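Local atomic coordinates of UDP-N-acetylglucosamine 4-epimerase (Bacillus cereus, PDB entry 3M2P), a protein that probably interconverts UDP-N-acetylglucosamine and UDP-N-acetylgalactosamine by inverting the sugar at C4, as a member of the NAD(P)-dependent epimerase/dehydratase family. Residues G15-E20 against Y201-A206; L32-G37 against S49-E54; D55-L60 against Y93-E98; V66-A71 against I87-L92; S102-A107 against L153-L158. All coordinates share one frame; numbering follows the deposited sequence.

Contact 1 of 5, residues G15-E20 against Y201-A206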
# COMPACT_ATOMS: atom_id res chain seq x y z
N GLY A 15 -14.33 17.39 1.66
CA GLY A 15 -15.40 17.29 2.64
C GLY A 15 -16.55 18.26 2.43
O GLY A 15 -17.70 17.85 2.46
N GLN A 16 -16.24 19.53 2.21
CA GLN A 16 -17.28 20.56 2.04
C GLN A 16 -18.16 20.37 0.80
O GLN A 16 -19.36 20.59 0.85
CB GLN A 16 -16.67 21.97 2.07
CG GLN A 16 -16.08 22.34 3.43
CD GLN A 16 -15.60 23.78 3.50
OE1 GLN A 16 -14.52 24.13 2.99
NE2 GLN A 16 -16.40 24.64 4.14
N TYR A 17 -17.55 19.96 -0.32
CA TYR A 17 -18.30 19.56 -1.50
C TYR A 17 -19.20 18.35 -1.21
O TYR A 17 -20.37 18.34 -1.59
CB TYR A 17 -17.35 19.22 -2.65
CG TYR A 17 -16.77 20.42 -3.34
CD1 TYR A 17 -17.37 20.95 -4.46
CD2 TYR A 17 -15.61 21.03 -2.87
CE1 TYR A 17 -16.84 22.05 -5.10
CE2 TYR A 17 -15.07 22.14 -3.50
CZ TYR A 17 -15.70 22.64 -4.62
OH TYR A 17 -15.18 23.73 -5.26
N VAL A 18 -18.64 17.34 -0.55
CA VAL A 18 -19.34 16.10 -0.22
C VAL A 18 -20.49 16.29 0.77
O VAL A 18 -21.53 15.66 0.64
CB VAL A 18 -18.39 15.04 0.37
CG1 VAL A 18 -19.17 13.99 1.17
CG2 VAL A 18 -17.57 14.40 -0.73
N VAL A 19 -20.28 17.15 1.76
CA VAL A 19 -21.29 17.44 2.77
C VAL A 19 -22.53 18.05 2.13
O VAL A 19 -23.64 17.65 2.44
CB VAL A 19 -20.75 18.39 3.87
CG1 VAL A 19 -21.88 19.18 4.52
CG2 VAL A 19 -19.95 17.61 4.90
N GLU A 20 -22.34 19.02 1.24
CA GLU A 20 -23.48 19.68 0.62
C GLU A 20 -24.19 18.79 -0.42
O GLU A 20 -25.40 18.88 -0.59
CB GLU A 20 -23.12 21.05 0.06
CG GLU A 20 -22.31 21.03 -1.21
CD GLU A 20 -22.48 22.32 -1.99
OE1 GLU A 20 -23.35 23.12 -1.56
OE2 GLU A 20 -21.77 22.53 -3.01
N TYR A 201 -13.06 17.39 -11.07
CA TYR A 201 -13.66 18.50 -10.34
C TYR A 201 -14.22 18.00 -9.02
O TYR A 201 -14.84 16.94 -8.97
CB TYR A 201 -14.74 19.14 -11.21
CG TYR A 201 -15.38 20.41 -10.68
CD1 TYR A 201 -14.72 21.22 -9.76
CD2 TYR A 201 -16.63 20.82 -11.13
CE1 TYR A 201 -15.31 22.38 -9.30
CE2 TYR A 201 -17.22 21.98 -10.67
CZ TYR A 201 -16.56 22.76 -9.76
OH TYR A 201 -17.18 23.90 -9.29
N ALA A 202 -13.97 18.75 -7.94
CA ALA A 202 -14.45 18.37 -6.62
C ALA A 202 -15.95 18.09 -6.62
O ALA A 202 -16.41 17.17 -5.95
CB ALA A 202 -14.10 19.44 -5.61
N LYS A 203 -16.72 18.89 -7.36
CA LYS A 203 -18.18 18.73 -7.41
C LYS A 203 -18.57 17.36 -7.97
O LYS A 203 -19.50 16.73 -7.49
CB LYS A 203 -18.78 19.85 -8.25
CG LYS A 203 -20.03 20.48 -7.70
CD LYS A 203 -19.87 21.99 -7.64
CE LYS A 203 -20.99 22.75 -8.37
NZ LYS A 203 -22.37 22.25 -8.07
N ASP A 204 -17.83 16.90 -8.97
CA ASP A 204 -18.02 15.57 -9.55
C ASP A 204 -17.52 14.44 -8.65
O ASP A 204 -17.97 13.31 -8.77
CB ASP A 204 -17.29 15.48 -10.89
CG ASP A 204 -17.99 16.24 -12.00
OD1 ASP A 204 -19.25 16.33 -11.99
OD2 ASP A 204 -17.28 16.74 -12.90
N ALA A 205 -16.58 14.74 -7.77
CA ALA A 205 -16.09 13.75 -6.82
C ALA A 205 -17.12 13.55 -5.70
O ALA A 205 -17.37 12.42 -5.26
CB ALA A 205 -14.75 14.18 -6.25
N ALA A 206 -17.70 14.65 -5.25
CA ALA A 206 -18.79 14.59 -4.29
C ALA A 206 -19.97 13.88 -4.93
O ALA A 206 -20.75 13.23 -4.24
CB ALA A 206 -19.18 15.97 -3.83

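Contact 2 of 5, residues L32-G37 against S49-E54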
# COMPACT_ATOMS: atom_id res chain seq x y z
N LEU A 32 -17.79 15.03 11.10
CA LEU A 32 -16.84 14.64 12.14
C LEU A 32 -15.55 15.42 12.00
O LEU A 32 -14.99 15.52 10.91
CB LEU A 32 -16.53 13.14 12.08
CG LEU A 32 -17.29 12.28 13.08
CD1 LEU A 32 -18.75 12.66 13.03
CD2 LEU A 32 -17.09 10.81 12.79
N THR A 33 -15.08 15.97 13.11
CA THR A 33 -13.86 16.75 13.13
C THR A 33 -13.21 16.66 14.51
O THR A 33 -13.87 16.38 15.50
CB THR A 33 -14.14 18.22 12.76
OG1 THR A 33 -12.94 18.99 12.87
CG2 THR A 33 -15.21 18.80 13.68
N ARG A 34 -11.89 16.88 14.57
CA ARG A 34 -11.16 16.84 15.83
C ARG A 34 -11.39 18.09 16.66
O ARG A 34 -11.11 18.10 17.87
CB ARG A 34 -9.67 16.63 15.60
CG ARG A 34 -9.27 15.19 15.37
CD ARG A 34 -7.76 15.03 15.46
NE ARG A 34 -7.35 13.64 15.70
CZ ARG A 34 -6.83 12.83 14.78
NH1 ARG A 34 -6.64 13.27 13.53
NH2 ARG A 34 -6.49 11.58 15.11
N SER A 35 -11.91 19.14 16.03
CA SER A 35 -12.09 20.41 16.72
C SER A 35 -12.74 21.46 15.83
O SER A 35 -12.61 21.43 14.61
CB SER A 35 -10.74 20.95 17.19
OG SER A 35 -9.96 21.41 16.10
N ILE A 36 -13.42 22.41 16.47
CA ILE A 36 -13.92 23.60 15.78
C ILE A 36 -13.75 24.89 16.59
O ILE A 36 -13.81 24.89 17.83
CB ILE A 36 -15.39 23.44 15.39
CG1 ILE A 36 -16.00 22.25 16.14
CG2 ILE A 36 -15.51 23.30 13.86
CD1 ILE A 36 -17.46 22.42 16.52
N GLY A 37 -13.54 26.00 15.86
CA GLY A 37 -13.48 27.34 16.42
C GLY A 37 -13.83 28.39 15.38
O GLY A 37 -14.74 29.21 15.54
N SER A 49 -14.70 14.72 17.62
CA SER A 49 -14.20 13.38 17.96
C SER A 49 -12.68 13.31 18.08
O SER A 49 -11.96 14.17 17.58
CB SER A 49 -14.69 12.35 16.95
OG SER A 49 -14.09 11.08 17.19
N ASP A 50 -12.18 12.28 18.75
CA ASP A 50 -10.75 12.10 18.89
C ASP A 50 -10.29 10.88 18.12
O ASP A 50 -9.15 10.44 18.24
CB ASP A 50 -10.34 12.02 20.36
CG ASP A 50 -10.87 10.79 21.05
OD1 ASP A 50 -11.53 9.96 20.40
OD2 ASP A 50 -10.60 10.63 22.26
N TYR A 51 -11.21 10.35 17.32
CA TYR A 51 -10.95 9.20 16.45
C TYR A 51 -10.41 7.98 17.19
O TYR A 51 -9.67 7.16 16.64
CB TYR A 51 -10.08 9.59 15.25
CG TYR A 51 -10.79 10.55 14.34
CD1 TYR A 51 -11.68 10.11 13.37
CD2 TYR A 51 -10.61 11.92 14.48
CE1 TYR A 51 -12.34 11.00 12.57
CE2 TYR A 51 -11.26 12.81 13.68
CZ TYR A 51 -12.13 12.35 12.72
OH TYR A 51 -12.76 13.28 11.92
N THR A 52 -10.81 7.86 18.44
CA THR A 52 -10.53 6.65 19.18
C THR A 52 -11.72 5.73 18.95
O THR A 52 -12.83 6.20 18.65
CB THR A 52 -10.34 6.93 20.66
OG1 THR A 52 -11.48 7.64 21.16
CG2 THR A 52 -9.10 7.79 20.88
N LEU A 53 -11.49 4.43 19.05
CA LEU A 53 -12.56 3.44 18.89
C LEU A 53 -13.69 3.77 19.82
O LEU A 53 -14.83 3.89 19.40
CB LEU A 53 -12.04 2.05 19.25
CG LEU A 53 -12.72 0.86 18.61
CD1 LEU A 53 -12.20 -0.41 19.24
CD2 LEU A 53 -14.21 0.95 18.75
N GLU A 54 -13.34 3.93 21.10
CA GLU A 54 -14.32 4.07 22.17
C GLU A 54 -15.17 5.31 21.98
O GLU A 54 -16.34 5.36 22.39
CB GLU A 54 -13.64 4.10 23.54
CG GLU A 54 -12.66 5.26 23.75
CD GLU A 54 -11.19 4.90 23.51
OE1 GLU A 54 -10.91 3.85 22.87
OE2 GLU A 54 -10.31 5.68 23.97
O HOH W 1 -10.56 15.70 19.53

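Contact 3 of 5, residues D55-L60 against Y93-E98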
# COMPACT_ATOMS: atom_id res chain seq x y z
N ASP A 55 -14.59 6.31 21.34
CA ASP A 55 -15.30 7.55 21.09
C ASP A 55 -16.16 7.51 19.84
O ASP A 55 -17.29 7.99 19.84
CB ASP A 55 -14.33 8.72 20.97
CG ASP A 55 -15.05 10.02 20.99
OD1 ASP A 55 -15.81 10.24 21.95
OD2 ASP A 55 -14.88 10.81 20.05
N LEU A 56 -15.63 6.94 18.76
CA LEU A 56 -16.37 6.90 17.49
C LEU A 56 -17.63 6.06 17.67
O LEU A 56 -18.70 6.40 17.15
CB LEU A 56 -15.50 6.37 16.35
CG LEU A 56 -14.32 7.28 15.98
CD1 LEU A 56 -13.25 6.50 15.22
CD2 LEU A 56 -14.80 8.50 15.19
N ILE A 57 -17.48 4.96 18.41
CA ILE A 57 -18.61 4.10 18.73
C ILE A 57 -19.80 4.99 19.07
O ILE A 57 -20.89 4.77 18.57
CB ILE A 57 -18.28 3.15 19.89
CG1 ILE A 57 -17.52 1.94 19.37
CG2 ILE A 57 -19.55 2.69 20.59
CD1 ILE A 57 -17.05 1.03 20.45
N ASN A 58 -19.57 6.01 19.88
CA ASN A 58 -20.65 6.90 20.29
C ASN A 58 -20.97 8.00 19.28
O ASN A 58 -22.12 8.41 19.15
CB ASN A 58 -20.37 7.48 21.67
CG ASN A 58 -20.39 6.41 22.75
OD1 ASN A 58 -19.56 6.41 23.67
ND2 ASN A 58 -21.32 5.47 22.63
N GLN A 59 -19.96 8.48 18.55
CA GLN A 59 -20.21 9.51 17.55
C GLN A 59 -20.94 8.94 16.32
O GLN A 59 -21.39 9.68 15.45
CB GLN A 59 -18.91 10.20 17.13
CG GLN A 59 -18.07 10.70 18.30
CD GLN A 59 -18.80 11.70 19.16
OE1 GLN A 59 -19.33 12.69 18.67
NE2 GLN A 59 -18.84 11.44 20.46
N LEU A 60 -21.05 7.62 16.26
CA LEU A 60 -21.72 6.98 15.14
C LEU A 60 -23.00 6.21 15.52
O LEU A 60 -23.57 5.50 14.68
CB LEU A 60 -20.76 6.03 14.43
CG LEU A 60 -19.57 6.63 13.69
CD1 LEU A 60 -18.87 5.55 12.88
CD2 LEU A 60 -20.03 7.76 12.80
N TYR A 93 -13.73 1.67 11.13
CA TYR A 93 -14.41 0.46 10.68
C TYR A 93 -14.84 -0.41 11.87
O TYR A 93 -15.93 -1.00 11.84
CB TYR A 93 -13.57 -0.32 9.66
CG TYR A 93 -13.24 0.48 8.41
CD1 TYR A 93 -13.92 1.66 8.11
CD2 TYR A 93 -12.26 0.05 7.52
CE1 TYR A 93 -13.62 2.39 6.97
CE2 TYR A 93 -11.96 0.77 6.39
CZ TYR A 93 -12.63 1.94 6.12
OH TYR A 93 -12.33 2.66 4.98
N ASP A 94 -14.01 -0.47 12.91
CA ASP A 94 -14.36 -1.14 14.17
C ASP A 94 -15.64 -0.53 14.75
O ASP A 94 -16.53 -1.23 15.21
CB ASP A 94 -13.24 -1.00 15.20
CG ASP A 94 -12.23 -2.12 15.15
OD1 ASP A 94 -12.47 -3.13 14.45
OD2 ASP A 94 -11.18 -2.01 15.82
N ALA A 95 -15.68 0.79 14.73
CA ALA A 95 -16.78 1.54 15.30
C ALA A 95 -18.02 1.34 14.45
O ALA A 95 -19.13 1.17 14.97
CB ALA A 95 -16.42 3.03 15.35
N CYS A 96 -17.83 1.36 13.14
CA CYS A 96 -18.90 1.12 12.20
C CYS A 96 -19.55 -0.23 12.46
O CYS A 96 -20.76 -0.32 12.56
CB CYS A 96 -18.38 1.23 10.77
SG CYS A 96 -18.34 2.93 10.20
N TYR A 97 -18.73 -1.26 12.57
CA TYR A 97 -19.17 -2.60 12.91
C TYR A 97 -20.00 -2.67 14.20
O TYR A 97 -21.08 -3.27 14.22
CB TYR A 97 -17.97 -3.54 13.00
CG TYR A 97 -18.32 -4.98 13.30
CD1 TYR A 97 -18.69 -5.85 12.27
CD2 TYR A 97 -18.27 -5.47 14.60
CE1 TYR A 97 -19.01 -7.18 12.53
CE2 TYR A 97 -18.58 -6.79 14.87
CZ TYR A 97 -18.95 -7.64 13.83
OH TYR A 97 -19.27 -8.96 14.09
N GLU A 98 -19.51 -2.07 15.27
CA GLU A 98 -20.28 -2.04 16.50
C GLU A 98 -21.67 -1.49 16.27
O GLU A 98 -22.66 -2.09 16.70
CB GLU A 98 -19.58 -1.23 17.59
CG GLU A 98 -18.73 -2.06 18.49
CD GLU A 98 -19.53 -3.11 19.26
OE1 GLU A 98 -20.66 -2.80 19.72
OE2 GLU A 98 -19.02 -4.25 19.41

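Contact 4 of 5, residues V66-A71 against I87-L92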
# COMPACT_ATOMS: atom_id res chain seq x y z
N VAL A 66 -21.31 6.04 6.33
CA VAL A 66 -20.11 6.83 6.63
C VAL A 66 -19.31 7.11 5.35
O VAL A 66 -19.05 6.20 4.58
CB VAL A 66 -19.21 6.10 7.67
CG1 VAL A 66 -17.89 6.84 7.86
CG2 VAL A 66 -19.93 5.95 8.99
N VAL A 67 -18.96 8.37 5.14
CA VAL A 67 -17.98 8.73 4.12
C VAL A 67 -16.65 9.02 4.83
O VAL A 67 -16.58 9.90 5.69
CB VAL A 67 -18.41 9.98 3.29
CG1 VAL A 67 -17.43 10.24 2.13
CG2 VAL A 67 -19.82 9.82 2.75
N HIS A 68 -15.61 8.26 4.51
CA HIS A 68 -14.33 8.41 5.19
C HIS A 68 -13.34 9.23 4.37
O HIS A 68 -12.63 8.70 3.51
CB HIS A 68 -13.76 7.03 5.51
CG HIS A 68 -12.46 7.06 6.25
ND1 HIS A 68 -12.11 8.08 7.11
CD2 HIS A 68 -11.43 6.18 6.27
CE1 HIS A 68 -10.92 7.84 7.62
NE2 HIS A 68 -10.48 6.69 7.13
N LEU A 69 -13.30 10.53 4.65
CA LEU A 69 -12.50 11.46 3.85
C LEU A 69 -11.23 11.92 4.56
O LEU A 69 -10.28 12.34 3.90
CB LEU A 69 -13.33 12.68 3.48
CG LEU A 69 -14.63 12.46 2.70
CD1 LEU A 69 -15.32 13.78 2.51
CD2 LEU A 69 -14.38 11.80 1.35
N ALA A 70 -11.22 11.82 5.88
CA ALA A 70 -10.13 12.35 6.71
C ALA A 70 -8.77 11.70 6.45
O ALA A 70 -8.63 10.48 6.48
CB ALA A 70 -10.49 12.20 8.19
N ALA A 71 -7.76 12.54 6.22
CA ALA A 71 -6.38 12.06 6.03
C ALA A 71 -5.32 13.16 6.23
O ALA A 71 -5.65 14.33 6.39
CB ALA A 71 -6.21 11.38 4.66
N ILE A 87 -4.40 3.81 11.62
CA ILE A 87 -5.09 3.61 12.88
C ILE A 87 -6.49 4.23 12.89
O ILE A 87 -7.45 3.59 13.27
CB ILE A 87 -4.23 4.16 14.06
CG1 ILE A 87 -3.03 3.25 14.30
CG2 ILE A 87 -5.06 4.34 15.33
CD1 ILE A 87 -2.27 3.60 15.50
N LEU A 88 -6.60 5.48 12.47
CA LEU A 88 -7.87 6.17 12.47
C LEU A 88 -8.87 5.38 11.64
O LEU A 88 -10.04 5.27 11.98
CB LEU A 88 -7.70 7.60 11.91
CG LEU A 88 -8.89 8.56 11.96
CD1 LEU A 88 -8.47 9.97 11.68
CD2 LEU A 88 -9.99 8.15 10.99
N THR A 89 -8.38 4.82 10.54
CA THR A 89 -9.20 4.06 9.62
C THR A 89 -9.76 2.80 10.29
O THR A 89 -10.97 2.66 10.40
CB THR A 89 -8.42 3.73 8.33
OG1 THR A 89 -8.41 4.90 7.50
CG2 THR A 89 -9.06 2.60 7.54
N GLN A 90 -8.89 1.92 10.76
CA GLN A 90 -9.32 0.72 11.49
C GLN A 90 -10.25 1.02 12.66
O GLN A 90 -11.15 0.24 12.93
CB GLN A 90 -8.14 -0.11 11.99
CG GLN A 90 -8.58 -1.43 12.60
CD GLN A 90 -7.44 -2.40 12.82
OE1 GLN A 90 -6.33 -2.00 13.15
NE2 GLN A 90 -7.71 -3.68 12.64
N ASN A 91 -10.02 2.13 13.36
CA ASN A 91 -10.91 2.51 14.45
C ASN A 91 -12.31 2.70 13.91
O ASN A 91 -13.28 2.16 14.44
CB ASN A 91 -10.47 3.82 15.09
CG ASN A 91 -9.29 3.65 16.03
OD1 ASN A 91 -8.64 4.63 16.38
ND2 ASN A 91 -9.01 2.42 16.42
N LEU A 92 -12.38 3.51 12.86
CA LEU A 92 -13.64 3.85 12.21
C LEU A 92 -14.41 2.61 11.78
O LEU A 92 -15.60 2.50 12.04
CB LEU A 92 -13.36 4.75 11.01
CG LEU A 92 -14.58 5.39 10.37
CD1 LEU A 92 -15.16 6.44 11.29
CD2 LEU A 92 -14.17 5.96 9.03

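Contact 5 of 5, residues S102-A107 against L153-L158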
# COMPACT_ATOMS: atom_id res chain seq x y z
N SER A 102 -22.61 -0.49 7.50
CA SER A 102 -21.81 -1.17 6.50
C SER A 102 -21.66 -0.36 5.22
O SER A 102 -20.69 -0.54 4.50
CB SER A 102 -22.34 -2.59 6.25
OG SER A 102 -23.71 -2.67 6.58
N ASN A 103 -22.61 0.54 4.96
CA ASN A 103 -22.52 1.43 3.80
C ASN A 103 -21.50 2.55 3.98
O ASN A 103 -21.83 3.64 4.45
CB ASN A 103 -23.89 2.04 3.46
CG ASN A 103 -23.93 2.59 2.06
OD1 ASN A 103 -24.87 3.31 1.66
ND2 ASN A 103 -22.91 2.26 1.28
N ILE A 104 -20.26 2.26 3.60
CA ILE A 104 -19.13 3.16 3.83
C ILE A 104 -18.43 3.50 2.53
O ILE A 104 -18.28 2.65 1.66
CB ILE A 104 -18.12 2.48 4.76
CG1 ILE A 104 -18.76 2.16 6.10
CG2 ILE A 104 -16.89 3.34 4.95
CD1 ILE A 104 -18.10 1.02 6.80
N VAL A 105 -17.99 4.75 2.39
CA VAL A 105 -17.17 5.17 1.25
C VAL A 105 -15.79 5.63 1.72
O VAL A 105 -15.68 6.46 2.61
CB VAL A 105 -17.80 6.35 0.53
CG1 VAL A 105 -16.79 6.99 -0.41
CG2 VAL A 105 -19.06 5.92 -0.20
N TYR A 106 -14.73 5.10 1.11
CA TYR A 106 -13.38 5.53 1.46
C TYR A 106 -12.78 6.33 0.33
O TYR A 106 -12.94 5.97 -0.83
CB TYR A 106 -12.46 4.34 1.75
CG TYR A 106 -11.04 4.77 2.04
CD1 TYR A 106 -10.74 5.50 3.19
CD2 TYR A 106 -10.01 4.46 1.17
CE1 TYR A 106 -9.45 5.89 3.47
CE2 TYR A 106 -8.72 4.86 1.44
CZ TYR A 106 -8.44 5.57 2.59
OH TYR A 106 -7.16 5.98 2.88
N ALA A 107 -12.06 7.41 0.65
CA ALA A 107 -11.40 8.17 -0.40
C ALA A 107 -9.98 7.67 -0.62
O ALA A 107 -9.09 7.94 0.20
CB ALA A 107 -11.40 9.65 -0.09
N LEU A 153 -18.87 -5.79 6.30
CA LEU A 153 -18.94 -4.35 6.15
C LEU A 153 -18.96 -4.07 4.65
O LEU A 153 -18.46 -4.88 3.87
CB LEU A 153 -17.74 -3.71 6.83
CG LEU A 153 -18.16 -2.63 7.82
CD1 LEU A 153 -18.99 -3.24 8.93
CD2 LEU A 153 -16.95 -1.88 8.36
N CYS A 154 -19.55 -2.96 4.22
CA CYS A 154 -19.67 -2.75 2.77
C CYS A 154 -18.89 -1.54 2.25
O CYS A 154 -19.48 -0.54 1.83
CB CYS A 154 -21.14 -2.67 2.35
SG CYS A 154 -22.05 -4.23 2.54
N ILE A 155 -17.57 -1.67 2.25
CA ILE A 155 -16.69 -0.55 1.95
C ILE A 155 -16.35 -0.42 0.46
O ILE A 155 -15.79 -1.32 -0.16
CB ILE A 155 -15.39 -0.63 2.79
CG1 ILE A 155 -15.69 -0.44 4.28
CG2 ILE A 155 -14.40 0.41 2.32
CD1 ILE A 155 -14.59 -0.94 5.19
N LYS A 156 -16.69 0.74 -0.10
CA LYS A 156 -16.37 1.08 -1.47
C LYS A 156 -15.21 2.08 -1.53
O LYS A 156 -15.38 3.26 -1.22
CB LYS A 156 -17.60 1.68 -2.16
CG LYS A 156 -18.62 0.65 -2.60
CD LYS A 156 -20.03 1.20 -2.55
CE LYS A 156 -20.23 2.00 -1.29
NZ LYS A 156 -21.44 1.53 -0.57
N ASN A 157 -14.03 1.59 -1.93
CA ASN A 157 -12.85 2.42 -2.12
C ASN A 157 -12.89 3.19 -3.44
O ASN A 157 -12.99 2.59 -4.52
CB ASN A 157 -11.60 1.55 -2.09
CG ASN A 157 -11.40 0.88 -0.76
OD1 ASN A 157 -11.02 -0.29 -0.69
ND2 ASN A 157 -11.64 1.61 0.31
N LEU A 158 -12.78 4.51 -3.37
CA LEU A 158 -12.83 5.36 -4.55
C LEU A 158 -11.46 5.95 -4.86
O LEU A 158 -11.03 6.88 -4.19
CB LEU A 158 -13.81 6.50 -4.33
CG LEU A 158 -15.26 6.15 -4.00
CD1 LEU A 158 -16.10 7.40 -3.87
CD2 LEU A 158 -15.81 5.24 -5.08

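Contact 1 of 5, residues G15-E20 against Y201-A206
Gly15 opens the segment on helix 13-24, the first helix of the Rossmann fold, as what is probably the last glycine of a GxGxxG nucleotide-binding pattern. Where it meets helix 202-212, the axes of 15-20 and 202-206 lie 8.3 Å apart, crossing at -49°, and one tyrosine lies against two alanines. Tyr17 contributes most of the first segment's share. Its CG stands anti to the carbonyl carbon (chi1 -77°), and this swings the ring across to the second helix. There the Ala202 methyl sits over the ring centre in a CH-pi contact, with CB 3.4 Å from the centroid and almost on the ring normal. At the edge, in the ring plane, lies the aliphatic stem of Lys203, CD being 4.0 Å from Tyr17 CE1. The phenol OH is hydrogen-bonded to Phe166 N, which fixes the far end of the ring. One turn on from Ala202, Ala206 CB fits against the backbone beside Tyr17, 3.5 Å from Tyr17 O. Val18 follows, flanking the same methyl, and also packs on Leu69. The opposite charges of Glu20 and Lys203 are near but not in contact, Glu20 OE2 and Lys203 NZ being 5.1 Å apart.

Contact 2 of 5, residues L32-G37 against S49-E54
At the C-terminal end of Rossmann strand 28-33, the chain enters a loop holding Arg34, a UDP-binding residue, although no UDP is bound to this chain. The neighbouring segment leads from strand 45-48 into helix 53-59. Parallel-sheet pairing fades out here with one backbone bond, Ser49 N to Thr33 O, 2.8 Å and in the carbonyl plane. Beyond it a water bridges by donating to both Arg34 O and Ser49 O, and the Arg34 CA-H points almost straight at Ser49 O. Arg34, extended from CG to NE, crosses Tyr51 obliquely. Its CG meets the ring edge in plane, 3.5 Å from Tyr51 CE2, while Tyr51 CD2 lies over the centre of one guanidinium face. The two planes are 59° apart, so this is not a stack. Arg34 NH2 also has a long, weak ion pair with Asp84. Two side-chain turns shape the second segment: an ST turn from Ser49 OG to Tyr51 N, and an Asx turn from Asp50 OD1 to Thr52 N. Thr52 is the N-cap of helix 53-59, and Asp50 OD1 takes a second bond from Thr52 OG1 through its syn lone pair.

Contact 3 of 5, residues D55-L60 against Y93-E98
No aromatic face enters this helix-helix junction: the Tyr93 ring leaves the far side of its helix for strand 103-109, and the Glu98 carboxylate takes no part, Glu98 touching through its aliphatic stem. The contact is apolar and centred on Ala95. Where helices 53-59 and 83-98 pass, the axes of 55-59 and 93-98 are 8.4 Å apart at a crossing angle of -49°, close enough for Ala95 to meet backbone as well as side chains. Its methyl lies 3.6 Å from Leu56 CB and 3.8 Å from Ile57 N. Ile57, with CG1 anti to the carbonyl carbon, crosses Glu98 obliquely, CD1 4.0 Å from Glu98 CG. On the inner side Leu60, the first residue to leave helical geometry, extends CD1 to 3.8 Å from Cys96 SG. No hydrogen bond joins the two segments directly, but Asn99 ND2 bonds to both Ile57 O and Ala95 O and so ties the helices at one end. Below the seam lies the Rossmann sheet: Leu60 and Cys96 both rest on Val66 of strand 65-68, and Cys96 also on Ile104 of strand 103-109. Tyr93 continues the layer toward helix 132-150, where it packs on Ile143 and Tyr147.

Contact 4 of 5, residues V66-A71 against I87-L92
His68 is gripped at its edge and on one face by helix 83-98, which runs back nearly antiparallel to strand 65-68 in the beta-alpha-beta unit of the Rossmann fold. In the plane of the imidazole, NE2 is hydrogen-bonded to Thr89 OG1 at 2.8 Å. Over one face, offset toward the rim, lies the Leu92 methyl, its CD2 3.4 Å from His68 CG in a CH-pi contact. Leu88 comes in obliquely, CD2 3.5 Å from His68 CE1. The ring reaches the helix because CG is anti to the backbone N (chi1 -178°). Leu92 CD2 also meets Val66 CG1 tip to tip at 4.0 Å, two residues earlier on the strand. Farther out, Thr8 OG1 bonds to His68 ND1 and fixes the ring's rotation from the side of strand 4-8, while Cys140 and Ile143 of helix 132-150 back Thr89. Across the helix, Gln90 bonds to Gly77 O and Ile79 N of the second subunit, so the same helix serves the dimer. Burial with no acid among the partners named here would favour a neutral His68, though both hydroxyls could also accept from a charged ring; which nitrogen holds the proton remains open.

Contact 5 of 5, residues S102-A107 against L153-L158
Lys156 N donates to Ile104 O at 3.0 Å in an almost straight bond (176°) lying in the carbonyl plane, the straightest of the five backbone bonds between these parallel strands. Tyr106 N answers by donating to Lys156 O, though from above the carbonyl plane, and Leu158 N then meets Tyr106 O at 2.9 Å, nearly along the C=O axis. Ile104 and Tyr106 thus each use both N and O, straddling Ile155 and Asn157 across the gap. Pairing loosens toward the start: the Ile104 N to Cys154 O bond is long and weak at 3.4 Å, and Cys154 N to Ser102 O is weak through its bent angle. Lys156 bends over the face it shares with Asn103 and Val105 and approaches Asn103, and its NZ is hydrogen-bonded to Gln215 O. On the face carrying Ile104, Tyr106, Ile155 and Asn157, the two isoleucines lie side by side, Ile104 CD1 3.8 Å from Ile155 CG1 and 3.5 Å from Leu153 CD2. Farther along, Asn157 ND2 comes within 3.2 Å of Tyr106 CB, its amide turned 84° from the ring. Tyr106 OH is hydrogen-bonded to Lys137 NZ on helix 132-150, and its ring meets His68. On the other face Val105 CG1 packs against Leu158 CD1 at 3.6 Å, next to Leu213 and strand 220-224. Helix 132-150 connects the two strands and packs on the face with Tyr106 and Asn157, giving the beta-alpha-beta crossover typical of the parallel Rossmann sheet in this family.

Following the chain from the N terminus, contact 1 opens first, on helix 13-24, and closes last, at helix 202-212, so its loop encloses the other four. Within it, contact 2 closes a short loop between strand 28-33 and the start of helix 53-59. Contact 3 then opens on that helix and closes on helix 83-98, with contact 4 lying wholly inside its span. Contact 5 follows in series, and no loops cross. Contacts 2, 3 and 4 touch one another around helices 53-59 and 83-98, strands 65-68 and 103-109 join contact 4 to contact 5, and Leu69 and Val67 meet helix 13-24 of contact 1.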